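Cystathionine gamma-lyase (Saccharomyces cerevisiae, PDB 1N8P) is a pyridoxal-5'-phosphate-dependent enzyme of the Cys/Met metabolism family, related in fold to the aminotransferases and assembled from four chains. Local coordinates at residues L380-D383 with I384-A387; K159-D162 with L163-H167; R51-P55 with N56-L60. All coordinates share one frame; numbering follows the deposited sequence.

Contact 1: L380-D383 with I384-A387; sequences LLED and IKQA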
loop_
_atom_site.group_PDB
_atom_site.type_symbol
_atom_site.label_atom_id
_atom_site.label_comp_id
_atom_site.label_asym_id
_atom_site.label_seq_id
_atom_site.Cartn_x
_atom_site.Cartn_y
_atom_site.Cartn_z
ATOM N N LEU A 380 -1.467 10.574 30.955
ATOM C CA LEU A 380 -2.861 10.747 30.590
ATOM C C LEU A 380 -3.681 11.140 31.805
ATOM O O LEU A 380 -4.548 12.008 31.729
ATOM C CB LEU A 380 -3.392 9.465 29.988
ATOM C CG LEU A 380 -2.841 9.035 28.633
ATOM C CD1 LEU A 380 -3.223 7.569 28.383
ATOM C CD2 LEU A 380 -3.375 9.948 27.536
ATOM N N LEU A 381 -3.400 10.503 32.934
ATOM C CA LEU A 381 -4.103 10.827 34.156
ATOM C C LEU A 381 -3.774 12.288 34.435
ATOM O O LEU A 381 -4.664 13.117 34.559
ATOM C CB LEU A 381 -3.623 9.943 35.317
ATOM C CG LEU A 381 -4.542 9.927 36.545
ATOM C CD1 LEU A 381 -5.973 9.591 36.137
ATOM C CD2 LEU A 381 -4.041 8.918 37.530
ATOM N N GLU A 382 -2.487 12.611 34.502
ATOM C CA GLU A 382 -2.075 13.979 34.780
ATOM C C GLU A 382 -2.617 14.967 33.758
ATOM O O GLU A 382 -2.712 16.161 34.014
ATOM C CB GLU A 382 -0.556 14.077 34.830
ATOM C CG GLU A 382 -0.046 15.195 35.754
ATOM C CD GLU A 382 -0.387 14.989 37.242
ATOM O OE1 GLU A 382 -0.077 15.894 38.050
ATOM O OE2 GLU A 382 -0.951 13.927 37.608
ATOM N N ASP A 383 -2.993 14.473 32.594
ATOM C CA ASP A 383 -3.523 15.356 31.577
ATOM C C ASP A 383 -5.041 15.611 31.737
ATOM O O ASP A 383 -5.547 16.648 31.304
ATOM C CB ASP A 383 -3.217 14.789 30.196
ATOM C CG ASP A 383 -3.696 15.694 29.093
ATOM O OD1 ASP A 383 -3.340 16.888 29.129
ATOM O OD2 ASP A 383 -4.423 15.224 28.194
ATOM N N ILE A 384 -5.760 14.663 32.342
ATOM C CA ILE A 384 -7.189 14.814 32.590
ATOM C C ILE A 384 -7.328 15.832 33.725
ATOM O O ILE A 384 -8.186 16.702 33.686
ATOM C CB ILE A 384 -7.819 13.503 33.077
ATOM C CG1 ILE A 384 -7.638 12.398 32.039
ATOM C CG2 ILE A 384 -9.275 13.732 33.378
ATOM C CD1 ILE A 384 -8.538 12.531 30.856
ATOM N N LYS A 385 -6.468 15.700 34.735
ATOM C CA LYS A 385 -6.444 16.593 35.893
ATOM C C LYS A 385 -6.254 18.011 35.396
ATOM O O LYS A 385 -7.107 18.882 35.553
ATOM C CB LYS A 385 -5.279 16.222 36.822
ATOM C CG LYS A 385 -5.299 14.770 37.269
ATOM C CD LYS A 385 -4.143 14.415 38.194
ATOM C CE LYS A 385 -4.131 12.903 38.503
ATOM N NZ LYS A 385 -2.984 12.454 39.372
ATOM N N GLN A 386 -5.104 18.211 34.782
ATOM C CA GLN A 386 -4.709 19.476 34.211
ATOM C C GLN A 386 -5.795 20.096 33.341
ATOM O O GLN A 386 -5.740 21.287 33.045
ATOM C CB GLN A 386 -3.432 19.251 33.403
ATOM C CG GLN A 386 -2.939 20.414 32.569
ATOM C CD GLN A 386 -3.740 20.618 31.312
ATOM O OE1 GLN A 386 -4.213 19.658 30.700
ATOM N NE2 GLN A 386 -3.887 21.869 30.904
ATOM N N ALA A 387 -6.789 19.316 32.934
ATOM C CA ALA A 387 -7.831 19.865 32.074
ATOM C C ALA A 387 -9.145 20.127 32.787
ATOM O O ALA A 387 -9.985 20.866 32.276
ATOM C CB ALA A 387 -8.058 18.960 30.876
#
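Leu380 meets Ile384 one turn further along a helix, its O taking the Ile384 N-H at 3.0 Å, with the donor tilted from the carbonyl plane. CG1 of Ile384 also lies against this oxygen; both side chains reach Phe329, and Ile384 also packs on Leu271 of helix 253-271. Leu381 O is gripped twice: Lys385 N approaches nearly along the C=O axis at 3.2 Å, and Ile384 N comes from above the carbonyl plane at 2.9 Å. The Leu381 side chain packs on Ile267 and Phe270 of helix 253-271 and is crossed by the Lys385 chain, CG lying 3.6 Å from CE. With CG of Lys385 anti to its carbonyl carbon (chi1 -56°), the extended chain runs back along the helix, and NZ forms a 3.1 Å salt bridge with Glu382 OE2, the glutamate bending at chi2 (65°) to meet it. Glu382 O receives Gln386 N at 3.2 Å, again from above the carbonyl plane. The Asp383 carboxylate accepts Leu328 N at OD2, and OD1 takes a weak bond from Arg327 N. Ala387 packs on Phe322. The arrangement is that of an amphipathic C-terminal helix, 377-392, with an i to i+3 salt bridge at its more exposed flank.

Contact 2: K159-D162 with L163-H167; sequences KVAD and LIKKH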
loop_
_atom_site.group_PDB
_atom_site.type_symbol
_atom_site.label_atom_id
_atom_site.label_comp_id
_atom_site.label_asym_id
_atom_site.label_seq_id
_atom_site.Cartn_x
_atom_site.Cartn_y
_atom_site.Cartn_z
ATOM N N LYS A 159 -29.593 -13.362 30.055
ATOM C CA LYS A 159 -30.972 -13.028 30.401
ATOM C C LYS A 159 -31.778 -12.745 29.115
ATOM O O LYS A 159 -32.902 -13.223 28.963
ATOM C CB LYS A 159 -31.025 -11.808 31.339
ATOM C CG LYS A 159 -30.900 -12.162 32.835
ATOM C CD LYS A 159 -30.956 -10.927 33.708
ATOM C CE LYS A 159 -31.193 -11.248 35.192
ATOM N NZ LYS A 159 -30.140 -12.056 35.890
ATOM N N VAL A 160 -31.204 -11.993 28.177
ATOM C CA VAL A 160 -31.912 -11.688 26.950
ATOM C C VAL A 160 -32.029 -12.897 26.034
ATOM O O VAL A 160 -33.064 -13.077 25.404
ATOM C CB VAL A 160 -31.253 -10.503 26.173
ATOM C CG1 VAL A 160 -31.891 -10.340 24.801
ATOM C CG2 VAL A 160 -31.436 -9.214 26.948
ATOM N N ALA A 161 -30.999 -13.726 25.929
ATOM C CA ALA A 161 -31.117 -14.897 25.053
ATOM C C ALA A 161 -32.264 -15.769 25.568
ATOM O O ALA A 161 -33.095 -16.258 24.799
ATOM C CB ALA A 161 -29.838 -15.695 25.058
ATOM N N ASP A 162 -32.287 -15.948 26.888
ATOM C CA ASP A 162 -33.298 -16.729 27.573
ATOM C C ASP A 162 -34.662 -16.122 27.353
ATOM O O ASP A 162 -35.565 -16.790 26.880
ATOM C CB ASP A 162 -33.009 -16.755 29.072
ATOM C CG ASP A 162 -31.901 -17.703 29.434
ATOM O OD1 ASP A 162 -31.416 -18.411 28.508
ATOM O OD2 ASP A 162 -31.535 -17.736 30.641
ATOM N N LEU A 163 -34.802 -14.851 27.716
ATOM C CA LEU A 163 -36.057 -14.119 27.567
ATOM C C LEU A 163 -36.643 -14.309 26.173
ATOM O O LEU A 163 -37.847 -14.241 25.993
ATOM C CB LEU A 163 -35.817 -12.632 27.811
ATOM C CG LEU A 163 -36.985 -11.743 28.219
ATOM C CD1 LEU A 163 -37.487 -12.168 29.586
ATOM C CD2 LEU A 163 -36.527 -10.293 28.274
ATOM N N ILE A 164 -35.783 -14.552 25.188
ATOM C CA ILE A 164 -36.229 -14.738 23.811
ATOM C C ILE A 164 -36.803 -16.135 23.621
ATOM O O ILE A 164 -37.812 -16.300 22.931
ATOM C CB ILE A 164 -35.061 -14.473 22.799
ATOM C CG1 ILE A 164 -34.749 -12.978 22.748
ATOM C CG2 ILE A 164 -35.435 -14.921 21.415
ATOM C CD1 ILE A 164 -33.719 -12.598 21.719
ATOM N N LYS A 165 -36.163 -17.130 24.231
ATOM C CA LYS A 165 -36.627 -18.521 24.172
ATOM C C LYS A 165 -37.976 -18.668 24.896
ATOM O O LYS A 165 -38.746 -19.598 24.638
ATOM C CB LYS A 165 -35.619 -19.458 24.842
ATOM C CG LYS A 165 -34.315 -19.597 24.110
ATOM C CD LYS A 165 -33.368 -20.552 24.843
ATOM C CE LYS A 165 -32.920 -20.023 26.220
ATOM N NZ LYS A 165 -32.000 -18.839 26.169
ATOM N N LYS A 166 -38.254 -17.754 25.815
ATOM C CA LYS A 166 -39.495 -17.784 26.551
ATOM C C LYS A 166 -40.625 -17.099 25.812
ATOM O O LYS A 166 -41.623 -17.733 25.478
ATOM C CB LYS A 166 -39.302 -17.121 27.889
ATOM C CG LYS A 166 -40.577 -16.956 28.656
ATOM C CD LYS A 166 -40.259 -16.555 30.063
ATOM C CE LYS A 166 -41.485 -16.208 30.836
ATOM N NZ LYS A 166 -41.040 -15.619 32.121
ATOM N N HIS A 167 -40.472 -15.802 25.554
ATOM C CA HIS A 167 -41.504 -15.031 24.846
ATOM C C HIS A 167 -41.488 -15.159 23.318
ATOM O O HIS A 167 -42.147 -14.380 22.625
ATOM C CB HIS A 167 -41.431 -13.535 25.206
ATOM C CG HIS A 167 -41.558 -13.252 26.669
ATOM N ND1 HIS A 167 -40.511 -13.406 27.551
ATOM C CD2 HIS A 167 -42.612 -12.833 27.406
ATOM C CE1 HIS A 167 -40.914 -13.090 28.769
ATOM N NE2 HIS A 167 -42.184 -12.740 28.709
#
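Lys159 O and Leu163 N are joined by a 2.8 Å hydrogen bond that is close to straight at the hydrogen (166°). Two further i to i+4 bonds carry the helix on: Lys166 N reaches Asp162 O at 3.0 Å, while Lys165 N reaches Ala161 O at 3.2 Å. Asp162 and Lys165 also pair through their side chains, which run side by side in the same direction. Bent at chi3 (-65°) and chi4 (-69°), Lys165 curls back over the helix and brings NZ to Asp162 OD1 as a salt bridge, but the position of NZ is doubtful and its closeness carries little weight. One turn on, Leu163 O takes two bonds from His167, from N at 3.1 Å and from ND1 at 3.2 Å; ND1 lies in the carbonyl plane on a lone pair, and the oxygen lies in the ring plane, so the imidazole is held edge-on against the backbone. Its ring touches Pro132 and Ile135. On the buried side Val160 CG1 meets Ile164 CD1 at 4.2 Å. Both side chains rest on Val142 of strand 139-144 and Leu175 of strand 174-178, and Ala161 also reaches Leu175. Helix 157-167 thus lies against two neighbouring parallel strands, with Lys159, Lys165 and Lys166 on its exposed side, as the connecting helix of a beta-alpha-beta crossover.

Contact 3: R51-P55 with N56-L60; sequences RSQNP and NRENL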
loop_
_atom_site.group_PDB
_atom_site.type_symbol
_atom_site.label_atom_id
_atom_site.label_comp_id
_atom_site.label_asym_id
_atom_site.label_seq_id
_atom_site.Cartn_x
_atom_site.Cartn_y
_atom_site.Cartn_z
ATOM N N ARG A 51 -13.698 -11.724 -5.151
ATOM C CA ARG A 51 -14.950 -11.431 -4.458
ATOM C C ARG A 51 -15.515 -12.634 -3.719
ATOM O O ARG A 51 -15.797 -12.566 -2.514
ATOM C CB ARG A 51 -15.982 -10.883 -5.445
ATOM C CG ARG A 51 -17.296 -10.531 -4.797
ATOM C CD ARG A 51 -18.001 -9.475 -5.609
ATOM N NE ARG A 51 -17.964 -9.802 -7.030
ATOM C CZ ARG A 51 -18.444 -10.932 -7.558
ATOM N NH1 ARG A 51 -19.004 -11.855 -6.784
ATOM N NH2 ARG A 51 -18.364 -11.143 -8.866
ATOM N N SER A 52 -15.678 -13.736 -4.441
ATOM C CA SER A 52 -16.196 -14.947 -3.823
ATOM C C SER A 52 -15.299 -15.363 -2.665
ATOM O O SER A 52 -15.751 -16.064 -1.752
ATOM C CB SER A 52 -16.276 -16.089 -4.831
ATOM O OG SER A 52 -16.789 -17.255 -4.200
ATOM N N GLN A 53 -14.035 -14.935 -2.717
ATOM C CA GLN A 53 -13.057 -15.232 -1.664
ATOM C C GLN A 53 -11.622 -15.005 -2.113
ATOM O O GLN A 53 -11.275 -15.313 -3.254
ATOM C CB GLN A 53 -13.185 -16.687 -1.185
ATOM C CG GLN A 53 -12.067 -17.176 -0.246
ATOM C CD GLN A 53 -12.155 -16.592 1.140
ATOM O OE1 GLN A 53 -11.992 -15.390 1.331
ATOM N NE2 GLN A 53 -12.419 -17.438 2.120
ATOM N N ASN A 54 -10.805 -14.466 -1.204
ATOM C CA ASN A 54 -9.379 -14.218 -1.438
ATOM C C ASN A 54 -8.663 -14.467 -0.112
ATOM O O ASN A 54 -9.217 -14.215 0.950
ATOM C CB ASN A 54 -9.129 -12.780 -1.894
ATOM C CG ASN A 54 -9.052 -11.794 -0.730
ATOM O OD1 ASN A 54 -10.040 -11.133 -0.400
ATOM N ND2 ASN A 54 -7.876 -11.693 -0.101
ATOM N N PRO A 55 -7.417 -14.937 -0.154
ATOM C CA PRO A 55 -6.635 -15.229 1.055
ATOM C C PRO A 55 -6.638 -14.229 2.218
ATOM O O PRO A 55 -6.834 -14.600 3.394
ATOM C CB PRO A 55 -5.226 -15.461 0.507
ATOM C CG PRO A 55 -5.209 -14.626 -0.731
ATOM C CD PRO A 55 -6.552 -14.914 -1.340
ATOM N N ASN A 56 -6.397 -12.963 1.900
ATOM C CA ASN A 56 -6.347 -11.933 2.939
ATOM C C ASN A 56 -7.635 -11.776 3.757
ATOM O O ASN A 56 -7.582 -11.603 4.967
ATOM C CB ASN A 56 -5.939 -10.596 2.320
ATOM C CG ASN A 56 -4.485 -10.594 1.857
ATOM O OD1 ASN A 56 -4.175 -10.041 0.814
ATOM N ND2 ASN A 56 -3.592 -11.205 2.640
ATOM N N ARG A 57 -8.785 -11.844 3.101
ATOM C CA ARG A 57 -10.058 -11.726 3.786
ATOM C C ARG A 57 -10.228 -12.980 4.617
ATOM O O ARG A 57 -10.282 -12.922 5.850
ATOM C CB ARG A 57 -11.193 -11.634 2.776
ATOM C CG ARG A 57 -12.451 -11.032 3.361
ATOM C CD ARG A 57 -13.510 -10.830 2.302
ATOM N NE ARG A 57 -14.108 -12.091 1.897
ATOM C CZ ARG A 57 -14.325 -12.448 0.633
ATOM N NH1 ARG A 57 -13.988 -11.636 -0.367
ATOM N NH2 ARG A 57 -14.886 -13.624 0.367
ATOM N N GLU A 58 -10.304 -14.118 3.926
ATOM C CA GLU A 58 -10.469 -15.422 4.564
ATOM C C GLU A 58 -9.581 -15.571 5.788
ATOM O O GLU A 58 -10.046 -15.899 6.871
ATOM C CB GLU A 58 -10.140 -16.527 3.572
ATOM C CG GLU A 58 -10.399 -17.922 4.086
ATOM C CD GLU A 58 -9.738 -18.973 3.214
ATOM O OE1 GLU A 58 -8.490 -19.108 3.296
ATOM O OE2 GLU A 58 -10.468 -19.647 2.447
ATOM N N ASN A 59 -8.293 -15.325 5.633
ATOM C CA ASN A 59 -7.419 -15.469 6.783
ATOM C C ASN A 59 -7.814 -14.549 7.906
ATOM O O ASN A 59 -7.709 -14.925 9.060
ATOM C CB ASN A 59 -5.965 -15.214 6.407
ATOM C CG ASN A 59 -5.340 -16.374 5.670
ATOM O OD1 ASN A 59 -5.727 -17.543 5.863
ATOM N ND2 ASN A 59 -4.351 -16.070 4.835
ATOM N N LEU A 60 -8.252 -13.336 7.579
ATOM C CA LEU A 60 -8.668 -12.383 8.601
ATOM C C LEU A 60 -9.823 -13.010 9.311
ATOM O O LEU A 60 -9.789 -13.221 10.521
ATOM C CB LEU A 60 -9.107 -11.063 7.962
ATOM C CG LEU A 60 -10.040 -10.120 8.744
ATOM C CD1 LEU A 60 -9.379 -9.650 9.999
ATOM C CD2 LEU A 60 -10.444 -8.932 7.864
#
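Arg57 and Pro55 bury most surface where the loop ending at Asn54 turns into helix 55-67, with Asn54 at the N-cap position and Pro55 in the first turn. Asn54 O takes Glu58 N at 3.2 Å and Arg57 N in a weaker bond, and Pro55 O takes Asn59 N at 2.8 Å, so the first turn closes through the backbone. Arg57 reaches back along the loop: bent at chi3 (74°), it brings NH1 to Arg51 O at 3.0 Å from above that carbonyl's plane, while NH2 adds a weak bond to the same oxygen. Arg51 O and Ser52 O lie at the guanidinium edge, Gln53 OE1 and Asn54 N over one face. The guanidinium thus ties the Arg51 carbonyl to the first turn of the helix. At its other end Arg51 approaches a bound pyridoxal-5'-phosphate, NE standing in a long, weak ion pair with phosphate oxygen O2P. The closeness of the Gln53 amide to Glu58 is doubtful; Glu58 OE1 is already paired with Tyr47 and Arg62. Bent at chi2 (73°), Gln53 curls over its own backbone, and OE1 accepts Asn54 N at 2.9 Å, the donor lying in the amide plane on a lone pair.

How the contacts relate
From the N terminus the chain meets contact 3 first, then contact 2, then contact 1. Each is local to a continuous stretch, so none closes a long loop, and they follow in series without nesting or crossing. Contact 3 joins a loop to the start of helix 55-67, beside strand 72-76 at one edge of the seven-stranded sheet. Contact 2 lies on helix 157-167, packed on two inner strands of that same sheet. Contact 1 belongs to the C-terminal helix, near helices 253-271 and 316-325. Contacts 1 and 3 lie on opposite sides of the chain's centre, their own centres 43 Å apart; no two of the three touch.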